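Local atomic coordinates of histidine triad protein (Plasmodium falciparum 3D7, PDB entry 5CS2), a protein that probably hydrolyses diadenosine triphosphate to AMP and ADP and is bound by the antimalarial natural product cyclomarin A. Residues E74-D77 / I78-C82. Numbering follows the deposited sequence.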
loop_
_atom_site.group_PDB
_atom_site.type_symbol
_atom_site.label_atom_id
_atom_site.label_comp_id
_atom_site.label_asym_id
_atom_site.label_seq_id
_atom_site.Cartn_x
_atom_site.Cartn_y
_atom_site.Cartn_z
ATOM N N GLU A 74 4.845 3.110 12.140
ATOM C CA GLU A 74 5.047 1.884 11.361
ATOM C C GLU A 74 4.403 1.965 9.974
ATOM O O GLU A 74 4.974 1.447 9.017
ATOM C CB GLU A 74 4.512 0.640 12.096
ATOM C CG GLU A 74 5.219 0.331 13.406
ATOM C CD GLU A 74 4.631 -0.852 14.158
ATOM O OE1 GLU A 74 3.399 -0.858 14.399
ATOM O OE2 GLU A 74 5.394 -1.803 14.457
ATOM N N ILE A 75 3.197 2.562 9.880
ATOM C CA ILE A 75 2.475 2.743 8.602
ATOM C C ILE A 75 3.327 3.610 7.696
ATOM O O ILE A 75 3.546 3.268 6.537
ATOM C CB ILE A 75 1.045 3.353 8.787
ATOM C CG1 ILE A 75 0.163 2.403 9.602
ATOM C CG2 ILE A 75 0.392 3.662 7.389
ATOM C CD1 ILE A 75 -0.993 3.126 10.334
ATOM N N ILE A 76 3.818 4.739 8.235
ATOM C CA ILE A 76 4.670 5.626 7.442
ATOM C C ILE A 76 5.945 4.915 7.002
ATOM O O ILE A 76 6.339 5.003 5.832
ATOM C CB ILE A 76 4.955 6.898 8.264
ATOM C CG1 ILE A 76 3.647 7.726 8.468
ATOM C CG2 ILE A 76 6.127 7.739 7.666
ATOM C CD1 ILE A 76 3.778 8.862 9.515
ATOM N N ASP A 77 6.605 4.228 7.946
ATOM C CA ASP A 77 7.868 3.552 7.659
ATOM C C ASP A 77 7.726 2.514 6.549
ATOM O O ASP A 77 8.454 2.577 5.556
ATOM C CB ASP A 77 8.450 2.939 8.950
ATOM C CG ASP A 77 9.844 2.342 8.771
ATOM O OD1 ASP A 77 9.967 1.349 8.031
ATOM O OD2 ASP A 77 10.804 2.847 9.424
ATOM N N ILE A 78 6.782 1.573 6.685
ATOM C CA ILE A 78 6.651 0.494 5.724
ATOM C C ILE A 78 6.240 1.009 4.322
ATOM O O ILE A 78 6.656 0.430 3.308
ATOM C CB ILE A 78 5.770 -0.681 6.220
ATOM C CG1 ILE A 78 6.110 -1.957 5.418
ATOM C CG2 ILE A 78 4.273 -0.349 6.111
ATOM C CD1 ILE A 78 5.574 -3.283 5.913
ATOM N N ASN A 79 5.486 2.120 4.299
ATOM C CA ASN A 79 4.998 2.672 3.041
ATOM C C ASN A 79 6.025 3.525 2.336
ATOM O O ASN A 79 6.102 3.454 1.104
ATOM C CB ASN A 79 3.679 3.362 3.230
ATOM C CG ASN A 79 2.588 2.307 3.269
ATOM O OD1 ASN A 79 2.389 1.526 2.328
ATOM N ND2 ASN A 79 1.971 2.154 4.425
ATOM N N LEU A 80 6.832 4.268 3.082
ATOM C CA LEU A 80 7.963 4.991 2.473
ATOM C C LEU A 80 8.984 3.977 1.942
ATOM O O LEU A 80 9.501 4.152 0.840
ATOM C CB LEU A 80 8.606 5.965 3.453
ATOM C CG LEU A 80 7.752 7.167 3.892
ATOM C CD1 LEU A 80 8.525 8.012 4.884
ATOM C CD2 LEU A 80 7.295 8.030 2.695
ATOM N N LEU A 81 9.217 2.861 2.688
ATOM C CA LEU A 81 10.107 1.793 2.206
ATOM C C LEU A 81 9.572 1.164 0.913
ATOM O O LEU A 81 10.325 0.889 -0.008
ATOM C CB LEU A 81 10.284 0.710 3.314
ATOM C CG LEU A 81 11.207 -0.442 2.938
ATOM C CD1 LEU A 81 12.635 0.079 2.609
ATOM C CD2 LEU A 81 11.302 -1.445 4.072
ATOM N N CYS A 82 8.255 0.940 0.835
ATOM C CA CYS A 82 7.626 0.416 -0.362
ATOM C C CYS A 82 7.905 1.304 -1.571
ATOM O O CYS A 82 8.307 0.790 -2.621
ATOM C CB CYS A 82 6.125 0.232 -0.165
ATOM S SG CYS A 82 5.308 -0.466 -1.614
#
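Asn-79 meets Ile-75 one turn back through two donors, both given to the same carbonyl. Its backbone N lies 3.2 Å from Ile-75 O and its side-chain ND2, which also bonds to Tyr-67 OH, 2.9 Å from that oxygen, and they arrive from opposite faces of the carbonyl plane. Both bonds are bent, that of ND2 to an N-H...O angle of 141°. The side chain can fold back because CG sits anti to its own carbonyl carbon (chi1 -80°), which also brings ND2 alongside Ile-75 CG2 at 3.7 Å. By comparison, Ile-78 N to Glu-74 O is nearly straight at 172°, and Leu-80 N and Leu-81 N repeat the i to i-4 bond to Ile-76 O and Asp-77 O.

The tight side faces the sheet: Ile-78 rests on Ile-117 of strand 116-122, Leu-81 touches Ser-42 and Leu-58, and Asp-77 OD1, hydrogen-bonded to Thr-39 and Ser-42, ties the helix to strand 42-46 and the turn before it. Ile-76 and Leu-80 are also closely packed, their side chains lying side by side and pointing the same way, with Ile-76 CG2 3.7 Å from Leu-80 CD1. Ile-76 is the looser member, partly exposed although it packs on Ile-76 of the second subunit. The side chain of Ile-78 lies about 6 Å from that of His-116, the predicted nucleophile, which strand 116-122 carries. Helix 72-93 is thus the long helix of the HIT fold, packed between that sheet and the dimer partner.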